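Local atomic coordinates of racemase, putative (Roseobacter denitrificans, PDB entry 3TCS), a protein that probably acts as a magnesium-dependent hydro-lyase or racemase of the mandelate racemase/muconate lactonizing enzyme family, and holds D-alanine beside a magnesium ion in a TIM barrel. Residues B[308-311]-B[312-316]; B[340-343]-B[344-347]. All coordinates share one frame; numbering follows the deposited sequence.

In the fold
Along the chain, contact 1 comes first: the loop after helix 287-300 reaches C308, turns at N310 to S312 and enters helix 314-322. The chain then passes through strand 332-335 and into the long loop before strand 360-363, where contact 2 makes a second tight turn at Y342 to Q345. The two are in series, neither nested nor crossed, with centres about 12 Å apart. They nevertheless touch: W311 N donates to Q345 OE1, the Y342 hydroxyl makes a weak hydrogen bond with A309 O, and N310 packs on W344. Two local turns from successive loops of the barrel are thus tied together, contact 1 on the D-alanine pocket and contact 2 farther from the centre of the chain.

Contact 1: B[308-311]-B[312-316]; sequences CANW and SLVTL
N310 turns its amide onto S312 by placing CG between its own backbone N and carbonyl carbon (chi1 57°), while T315 holds OG1 anti to its own carbonyl carbon (chi1 -61°), on the side of the N310 carbonyl. Two donors of one residue then grip N310 OD1. S312 N lies 2.9 Å from N310 OD1, in the carbonyl plane and on a lone pair, and S312 OG donates to the same N310 OD1 over 2.6 Å, also in that plane. The pair should fix the rotation of the amide, whose other end, ND2, is taken by T55.

The S312 hydroxyl does more than donate. It accepts a weak but nearly straight bond from V314 N (S312 OG to V314 N 3.3 Å, 172° at the hydrogen) and bonds Q52 as well. From the next residue, T315 OG1 donates to N310 O at 2.7 Å, tilted from the carbonyl plane. A water donates both to T315 OG1 and to C308 O; the threonine hydroxyl is thus tied to N310 O directly and to C308 O through the water.

Carbon atoms pack alongside these bonds. V314 sends its branches two ways: CG1 sits against the amide oxygen, 3.5 Å from N310 OD1, and CG2 comes within 3.9 Å of C308 CB. C308 CB also rests against T315 CA. The W311 ring meets those of F334 and Y354.

N310 to S312 is an Asx turn, followed directly by the serine capping bond that leads into helix 314-322. Both belong to the loop that carries A309, which lines the D-alanine pocket of this enolase-superfamily barrel.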
# COMPACT_ATOMS: atom_id res chain seq x y z
N CYS B 308 -13.10 -4.22 -13.77
CA CYS B 308 -14.12 -3.25 -13.34
C CYS B 308 -15.25 -4.17 -12.92
O CYS B 308 -15.90 -4.81 -13.76
CB CYS B 308 -14.52 -2.27 -14.47
SG CYS B 308 -14.72 -2.87 -16.17
N ALA B 309 -15.48 -4.25 -11.61
CA ALA B 309 -16.46 -5.18 -11.06
C ALA B 309 -17.79 -4.69 -10.52
O ALA B 309 -18.50 -5.44 -9.85
CB ALA B 309 -15.77 -6.03 -9.99
N ASN B 310 -18.14 -3.43 -10.77
CA ASN B 310 -19.43 -2.94 -10.28
C ASN B 310 -19.91 -1.79 -11.13
O ASN B 310 -19.19 -1.31 -12.01
CB ASN B 310 -19.33 -2.53 -8.81
CG ASN B 310 -18.28 -1.48 -8.56
OD1 ASN B 310 -18.37 -0.36 -9.07
ND2 ASN B 310 -17.26 -1.84 -7.78
N TRP B 311 -21.13 -1.35 -10.87
CA TRP B 311 -21.71 -0.27 -11.64
C TRP B 311 -21.48 1.12 -11.09
O TRP B 311 -22.32 2.01 -11.26
CB TRP B 311 -23.21 -0.52 -11.86
CG TRP B 311 -23.48 -1.72 -12.72
CD1 TRP B 311 -22.56 -2.51 -13.35
CD2 TRP B 311 -24.76 -2.29 -13.01
NE1 TRP B 311 -23.19 -3.54 -14.02
CE2 TRP B 311 -24.54 -3.43 -13.82
CE3 TRP B 311 -26.07 -1.96 -12.66
CZ2 TRP B 311 -25.58 -4.23 -14.29
CZ3 TRP B 311 -27.12 -2.76 -13.13
CH2 TRP B 311 -26.86 -3.88 -13.93
N SER B 312 -20.36 1.31 -10.41
CA SER B 312 -19.98 2.64 -9.97
C SER B 312 -19.40 3.11 -11.31
O SER B 312 -19.60 2.44 -12.33
CB SER B 312 -18.90 2.61 -8.88
OG SER B 312 -17.65 2.15 -9.36
N LEU B 313 -18.69 4.23 -11.34
CA LEU B 313 -18.14 4.71 -12.60
C LEU B 313 -16.94 3.92 -13.12
O LEU B 313 -16.50 4.13 -14.24
CB LEU B 313 -17.76 6.18 -12.48
CG LEU B 313 -18.92 7.17 -12.43
CD1 LEU B 313 -18.40 8.59 -12.29
CD2 LEU B 313 -19.74 7.03 -13.69
N VAL B 314 -16.41 3.00 -12.32
CA VAL B 314 -15.25 2.24 -12.77
C VAL B 314 -15.47 1.55 -14.13
O VAL B 314 -14.56 1.51 -14.97
CB VAL B 314 -14.82 1.20 -11.70
CG1 VAL B 314 -15.88 0.13 -11.51
CG2 VAL B 314 -13.47 0.60 -12.07
N THR B 315 -16.67 1.03 -14.35
CA THR B 315 -16.95 0.35 -15.61
C THR B 315 -16.97 1.32 -16.79
O THR B 315 -16.44 1.01 -17.86
CB THR B 315 -18.29 -0.42 -15.53
OG1 THR B 315 -18.20 -1.41 -14.49
CG2 THR B 315 -18.59 -1.13 -16.85
N LEU B 316 -17.54 2.51 -16.58
CA LEU B 316 -17.59 3.53 -17.63
C LEU B 316 -16.19 4.03 -17.97
O LEU B 316 -15.86 4.22 -19.15
CB LEU B 316 -18.46 4.71 -17.19
CG LEU B 316 -18.64 5.86 -18.19
CD1 LEU B 316 -19.20 5.33 -19.51
CD2 LEU B 316 -19.58 6.91 -17.60
O HOH W 1 -18.54 -4.26 -14.08

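Contact 2: B[340-343]-B[344-347]; sequences DYYP and WQEG
A short 3-10 turn in the loop between strands 332-335 and 360-363 brings Y342 against W344 and Q345. Y342 and W344 lie side by side and point the same way, with Y342 CD1 3.7 Å from W344 CZ2. Their planes are inclined at 61°, the tyrosine ring and the six-membered ring of the indole being 5.5 Å apart between centroids. Y342 CA and CB lie over one face of the indole, CB off toward its rim.

Q345 reaches Y342 from another direction. Its CG sits between the backbone N and the carbonyl carbon (chi1 66°), and the extended chain beyond it carries the amide across the tyrosine at a slant: Q345 CD stands 3.4 Å from Y342 CB, and Q345 OE1 is 3.4 Å from Y342 CD2. Amide and ring planes differ by 32°. That oxygen has a polar partner as well, accepting a hydrogen bond from W311 N.

The backbone of the turn is that of a 3-10 element: Q345 N points at Y342 O, three residues back, but the bond is weak at 3.3 Å. P343 occupies the second position, where its ring suits the bend, and its CD comes 4.2 Å from W344 CD1. Over the centre of the Y342 ring lies Y341 CD2.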
# COMPACT_ATOMS: atom_id res chain seq x y z
N ASP B 340 -28.95 -7.28 -4.44
CA ASP B 340 -28.71 -8.14 -3.29
C ASP B 340 -27.21 -8.23 -3.02
O ASP B 340 -26.79 -8.52 -1.90
CB ASP B 340 -29.28 -9.54 -3.52
CG ASP B 340 -28.52 -10.31 -4.60
OD1 ASP B 340 -28.52 -9.86 -5.77
OD2 ASP B 340 -27.93 -11.36 -4.29
N TYR B 341 -26.42 -7.97 -4.05
CA TYR B 341 -24.97 -8.04 -3.94
C TYR B 341 -24.35 -6.65 -3.83
O TYR B 341 -23.45 -6.43 -3.03
CB TYR B 341 -24.38 -8.75 -5.16
CG TYR B 341 -22.96 -9.20 -4.97
CD1 TYR B 341 -22.67 -10.40 -4.31
CD2 TYR B 341 -21.89 -8.43 -5.42
CE1 TYR B 341 -21.36 -10.81 -4.11
CE2 TYR B 341 -20.57 -8.83 -5.22
CZ TYR B 341 -20.31 -10.02 -4.56
OH TYR B 341 -19.01 -10.43 -4.37
N TYR B 342 -24.83 -5.72 -4.65
CA TYR B 342 -24.34 -4.34 -4.64
C TYR B 342 -25.51 -3.39 -4.39
O TYR B 342 -25.94 -2.68 -5.30
CB TYR B 342 -23.70 -3.97 -5.98
CG TYR B 342 -22.43 -4.72 -6.34
CD1 TYR B 342 -21.37 -4.81 -5.44
CD2 TYR B 342 -22.26 -5.25 -7.61
CE1 TYR B 342 -20.16 -5.42 -5.80
CE2 TYR B 342 -21.06 -5.86 -7.99
CZ TYR B 342 -20.02 -5.93 -7.08
OH TYR B 342 -18.81 -6.48 -7.47
N PRO B 343 -26.03 -3.35 -3.16
CA PRO B 343 -27.16 -2.46 -2.86
C PRO B 343 -26.86 -0.97 -3.06
O PRO B 343 -27.73 -0.19 -3.45
CB PRO B 343 -27.49 -2.79 -1.40
CG PRO B 343 -26.14 -3.15 -0.84
CD PRO B 343 -25.57 -4.03 -1.93
N TRP B 344 -25.61 -0.59 -2.80
CA TRP B 344 -25.17 0.79 -2.91
C TRP B 344 -25.01 1.35 -4.32
O TRP B 344 -24.84 2.56 -4.48
CB TRP B 344 -23.84 0.95 -2.18
CG TRP B 344 -22.81 -0.03 -2.64
CD1 TRP B 344 -22.49 -1.22 -2.04
CD2 TRP B 344 -22.01 0.06 -3.82
NE1 TRP B 344 -21.53 -1.87 -2.78
CE2 TRP B 344 -21.22 -1.11 -3.88
CE3 TRP B 344 -21.89 1.02 -4.84
CZ2 TRP B 344 -20.32 -1.35 -4.92
CZ3 TRP B 344 -20.98 0.78 -5.87
CH2 TRP B 344 -20.21 -0.40 -5.90
N GLN B 345 -25.04 0.52 -5.36
CA GLN B 345 -24.87 1.06 -6.71
C GLN B 345 -26.17 1.52 -7.35
O GLN B 345 -26.17 2.05 -8.47
CB GLN B 345 -24.16 0.06 -7.62
CG GLN B 345 -24.91 -1.22 -7.92
CD GLN B 345 -24.11 -2.13 -8.83
OE1 GLN B 345 -22.88 -2.11 -8.81
NE2 GLN B 345 -24.79 -2.95 -9.62
N GLU B 346 -27.27 1.33 -6.64
CA GLU B 346 -28.58 1.75 -7.11
C GLU B 346 -28.74 3.26 -6.99
O GLU B 346 -28.40 3.84 -5.97
CB GLU B 346 -29.67 1.07 -6.28
CG GLU B 346 -29.99 -0.35 -6.71
CD GLU B 346 -30.84 -0.38 -7.96
OE1 GLU B 346 -32.04 -0.02 -7.87
OE2 GLU B 346 -30.31 -0.75 -9.03
N GLY B 347 -29.25 3.88 -8.05
CA GLY B 347 -29.49 5.31 -8.02
C GLY B 347 -28.31 6.24 -7.89
O GLY B 347 -28.42 7.31 -7.29